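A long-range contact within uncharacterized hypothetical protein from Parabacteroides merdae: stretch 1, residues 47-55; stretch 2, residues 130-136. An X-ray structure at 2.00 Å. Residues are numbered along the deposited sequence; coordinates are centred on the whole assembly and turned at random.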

ATOM      1  N   GLU B  47       5.632  14.836   5.226  1.00 56.06           N
ATOM      2  CA  GLU B  47       6.050  15.872   6.165  1.00 59.43           C
ATOM      3  C   GLU B  47       5.237  17.183   6.042  1.00 61.05           C
ATOM      4  O   GLU B  47       5.213  17.962   6.976  1.00 65.89           O
ATOM      5  CB  GLU B  47       7.561  16.124   6.047  1.00 62.54           C
ATOM      6  CG  GLU B  47       8.003  16.905   4.822  1.00 66.14           C
ATOM      7  CD  GLU B  47       8.147  16.097   3.514  1.00 94.13           C
ATOM      8  OE1 GLU B  47       7.732  14.891   3.391  1.00 72.16           O
ATOM      9  OE2 GLU B  47       8.688  16.721   2.562  1.00 75.36           O
ATOM     10  N   LEU B  48       4.538  17.377   4.927  1.00 56.45           N
ATOM     11  CA  LEU B  48       3.710  18.577   4.697  1.00 57.22           C
ATOM     12  C   LEU B  48       2.285  18.450   5.249  1.00 64.12           C
ATOM     13  O   LEU B  48       1.680  19.437   5.667  1.00 63.02           O
ATOM     14  CB  LEU B  48       3.660  18.941   3.210  1.00 57.93           C
ATOM     15  CG  LEU B  48       4.959  19.295   2.472  1.00 66.06           C
ATOM     16  CD1 LEU B  48       4.644  19.685   1.010  1.00 63.56           C
ATOM     17  CD2 LEU B  48       5.781  20.387   3.153  1.00 65.83           C
ATOM     18  N   GLY B  49       1.729  17.243   5.282  1.00 63.41           N
ATOM     19  CA  GLY B  49       0.444  17.060   5.910  1.00 64.72           C
ATOM     20  C   GLY B  49      -0.139  15.722   5.494  1.00 63.14           C
ATOM     21  O   GLY B  49       0.589  14.795   5.167  1.00 52.02           O
ATOM     22  N   LYS B  50      -1.457  15.634   5.547  1.00 48.61           N
ATOM     23  CA  LYS B  50      -2.185  14.387   5.289  1.00 50.69           C
ATOM     24  C   LYS B  50      -3.440  14.655   4.459  1.00 51.99           C
ATOM     25  O   LYS B  50      -3.959  15.773   4.410  1.00 48.88           O
ATOM     26  CB  LYS B  50      -2.559  13.695   6.592  1.00 47.82           C
ATOM     27  CG  LYS B  50      -1.454  13.472   7.633  1.00 48.55           C
ATOM     28  CD  LYS B  50      -0.470  12.431   7.208  1.00 43.94           C
ATOM     29  CE  LYS B  50       0.632  12.241   8.224  1.00 46.66           C
ATOM     30  NZ  LYS B  50       1.613  13.336   8.054  1.00 40.69           N
ATOM     31  N   LEU B  51      -3.950  13.617   3.819  1.00 43.67           N
ATOM     32  CA  LEU B  51      -5.148  13.742   3.001  1.00 44.68           C
ATOM     33  C   LEU B  51      -6.368  14.006   3.913  1.00 38.28           C
ATOM     34  O   LEU B  51      -6.541  13.310   4.896  1.00 44.14           O
ATOM     35  CB  LEU B  51      -5.333  12.466   2.154  1.00 43.44           C
ATOM     36  CG  LEU B  51      -4.222  12.147   1.160  1.00 41.92           C
ATOM     37  CD1 LEU B  51      -4.702  10.976   0.293  1.00 41.46           C
ATOM     38  CD2 LEU B  51      -3.857  13.347   0.259  1.00 39.61           C
ATOM     39  N   SER B  52      -7.252  14.974   3.529  1.00 37.80           N
ATOM     40  CA  SER B  52      -8.480  15.309   4.297  1.00 43.39           C
ATOM     41  C   SER B  52      -9.794  14.815   3.704  1.00 49.74           C
ATOM     42  O   SER B  52     -10.661  14.279   4.431  1.00 45.14           O
ATOM     43  CB  SER B  52      -8.576  16.829   4.488  1.00 45.94           C
ATOM     44  OG  SER B  52      -7.330  17.295   5.040  1.00 52.19           O
ATOM     45  N   SER B  53      -9.958  15.010   2.401  1.00 49.12           N
ATOM     46  CA  SER B  53     -11.227  14.679   1.716  1.00 47.44           C
ATOM     47  C   SER B  53     -11.047  14.599   0.217  1.00 42.19           C
ATOM     48  O   SER B  53     -10.086  15.133  -0.341  1.00 43.08           O
ATOM     49  CB  SER B  53     -12.341  15.671   2.066  1.00 51.62           C
ATOM     50  OG  SER B  53     -12.058  16.973   1.573  1.00 46.59           O
ATOM     51  N   ALA B  54     -12.000  13.926  -0.427  1.00 43.90           N
ATOM     52  CA  ALA B  54     -12.016  13.770  -1.891  1.00 45.45           C
ATOM     53  C   ALA B  54     -13.445  14.029  -2.388  1.00 41.70           C
ATOM     54  O   ALA B  54     -14.399  13.796  -1.669  1.00 43.45           O
ATOM     55  CB  ALA B  54     -11.554  12.379  -2.260  1.00 34.97           C
ATOM     56  N   GLN B  55     -13.585  14.483  -3.617  1.00 38.76           N
ATOM     57  CA  GLN B  55     -14.870  14.762  -4.157  1.00 40.51           C
ATOM     58  C   GLN B  55     -14.914  14.498  -5.653  1.00 47.13           C
ATOM     59  O   GLN B  55     -13.895  14.587  -6.311  1.00 40.89           O
ATOM     60  CB  GLN B  55     -15.177  16.249  -3.848  1.00 44.67           C
ATOM     61  CG  GLN B  55     -16.281  16.836  -4.627  1.00 45.99           C
ATOM     62  CD  GLN B  55     -16.521  18.272  -4.263  1.00 44.49           C
ATOM     63  OE1 GLN B  55     -16.944  18.594  -3.166  1.00 55.38           O
ATOM     64  NE2 GLN B  55     -16.287  19.148  -5.218  1.00 49.17           N
TER
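Stretch 2, residues 130-136: SVKASNG

A beta bulge interrupts the pairing of these two strands: between Leu 51 and Ser 53 the register slips by one residue, so that the carbonyl of Lys 132 accepts two backbone hydrogen bonds, from Ser 52 N to Lys 132 O at 2.8 Å and from Ser 53 N to Lys 132 O at 3.3 Å. The bulge is visible in the backbone of Ser 52, whose phi/psi of -105/-46° departs from the extended values of its neighbours; its CA-to-CB bond points toward stretch 2, and Ser 52 OG lies 3.2 Å from Ala 133 C.

Stretch 2 enters as a strand, Ser 130 to Ala 133, and runs antiparallel to strand 51-55, with 158° between the N-to-C directions and axes approaching to 4.5 Å. Gln 55 and Ser 130 form a hydrogen-bonded pair, joined in both directions by Gln 55 N to Ser 130 O at 2.8 Å and Ser 130 N to Gln 55 O at 2.9 Å. Next comes the non-hydrogen-bonded pair Ala 54 and Val 131, drawn closer, at 4.4 Å between Ala 54 CA and Val 131 CA. Here CA-H...O contacts, Ala 54 CA to Ser 130 O at 3.3 Å and Val 131 CA to Ser 53 O at 3.4 Å, fill the spaces between the stronger bonds. Lys 132 then pairs with Ser 53, Lys 132 N donating to Ser 53 O at 3.0 Å. Past the bulge, Ala 133 faces Leu 51 with 4.3 Å between their CA atoms, and their side chains diverge.

The side chains of Ser 53, Gln 55, Ser 130 and Lys 132 share one face of the sheet, although the end of Lys 132 leads away. On this face a water bridges Ser 130 OG at 2.7 Å and Gln 55 NE2 at 3.3 Å. Ala 54 and Val 131 occupy the other face; Leu 51 CD2 reaches Val 131 CG2 at 4.3 Å, an apolar contact.

Beyond the strand, stretch 2 folds into a type I turn from Ala 133 to Gly 136, closed by Gly 136 N to Ala 133 O at 3.0 Å. Ser 134 clasps Lys 50 twice: Ser 134 N donates to Lys 50 O at 2.8 Å, and Ser 134 OG accepts from Lys 50 N at 2.9 Å. This hydroxyl also lies 3.4 Å from Gly 49 CA, where a side chain on Gly 49 would clash with Ser 134 OG. Asn 135 completes the contact, its CB 3.6 Å from Leu 48 O.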

ATOM      1  N   SER B 130     -11.569  15.982  -7.217  1.00 47.12           N
ATOM      2  CA  SER B 130     -10.740  16.934  -6.450  1.00 46.34           C
ATOM      3  C   SER B 130     -10.469  16.411  -5.064  1.00 43.72           C
ATOM      4  O   SER B 130     -11.141  15.473  -4.579  1.00 44.30           O
ATOM      5  CB  SER B 130     -11.409  18.293  -6.372  1.00 48.56           C
ATOM      6  OG  SER B 130     -12.693  18.192  -5.795  1.00 49.85           O
ATOM      7  N   VAL B 131      -9.434  16.973  -4.449  1.00 42.47           N
ATOM      8  CA  VAL B 131      -8.871  16.505  -3.191  1.00 43.41           C
ATOM      9  C   VAL B 131      -8.437  17.716  -2.338  1.00 48.00           C
ATOM     10  O   VAL B 131      -7.993  18.716  -2.882  1.00 42.63           O
ATOM     11  CB  VAL B 131      -7.667  15.526  -3.413  1.00 45.22           C
ATOM     12  CG1 VAL B 131      -6.586  16.153  -4.300  1.00 49.58           C
ATOM     13  CG2 VAL B 131      -7.086  15.037  -2.086  1.00 51.11           C
ATOM     14  N   LYS B 132      -8.576  17.598  -1.025  1.00 39.86           N
ATOM     15  CA  LYS B 132      -8.042  18.556  -0.053  1.00 50.59           C
ATOM     16  C   LYS B 132      -7.081  17.839   0.911  1.00 51.40           C
ATOM     17  O   LYS B 132      -7.369  16.731   1.330  1.00 45.67           O
ATOM     18  CB  LYS B 132      -9.185  19.160   0.783  1.00 45.83           C
ATOM     19  CG  LYS B 132     -10.200  20.012  -0.003  1.00 57.19           C
ATOM     20  CD  LYS B 132     -11.273  20.578   0.953  1.00 67.03           C
ATOM     21  CE  LYS B 132     -12.618  20.907   0.324  1.00 78.11           C
ATOM     22  NZ  LYS B 132     -12.863  22.337  -0.014  1.00 65.33           N
ATOM     23  N   ALA B 133      -5.984  18.498   1.289  1.00 44.75           N
ATOM     24  CA  ALA B 133      -5.073  18.037   2.348  1.00 49.15           C
ATOM     25  C   ALA B 133      -5.023  18.982   3.565  1.00 57.63           C
ATOM     26  O   ALA B 133      -5.459  20.132   3.510  1.00 49.85           O
ATOM     27  CB  ALA B 133      -3.665  17.894   1.785  1.00 48.56           C
ATOM     28  N   SER B 134      -4.394  18.522   4.640  1.00 51.60           N
ATOM     29  CA  SER B 134      -4.450  19.232   5.926  1.00 58.72           C
ATOM     30  C   SER B 134      -3.575  20.500   5.994  1.00 50.53           C
ATOM     31  O   SER B 134      -3.624  21.198   6.984  1.00 60.60           O
ATOM     32  CB  SER B 134      -4.085  18.295   7.064  1.00 51.28           C
ATOM     33  OG  SER B 134      -2.737  17.864   6.932  1.00 57.75           O
ATOM     34  N   ASN B 135      -2.766  20.759   4.966  1.00 50.00           N
ATOM     35  CA  ASN B 135      -2.029  22.018   4.857  1.00 62.60           C
ATOM     36  C   ASN B 135      -2.805  23.060   4.057  1.00 62.62           C
ATOM     37  O   ASN B 135      -2.248  24.066   3.696  1.00 59.47           O
ATOM     38  CB  ASN B 135      -0.641  21.795   4.214  1.00 52.85           C
ATOM     39  CG  ASN B 135      -0.735  21.182   2.842  1.00 62.54           C
ATOM     40  OD1 ASN B 135      -1.822  20.762   2.425  1.00 54.21           O
ATOM     41  ND2 ASN B 135       0.409  21.064   2.152  1.00 46.09           N
ATOM     42  N   GLY B 136      -4.085  22.809   3.773  1.00 66.67           N
ATOM     43  CA  GLY B 136      -4.901  23.740   3.008  1.00 58.86           C
ATOM     44  C   GLY B 136      -4.647  23.674   1.517  1.00 61.92           C
ATOM     45  O   GLY B 136      -5.211  24.442   0.772  1.00 53.61           O
TER
HETATM   46  O   HOH W   1     -14.667  17.648  -7.611  1.00 44.95           O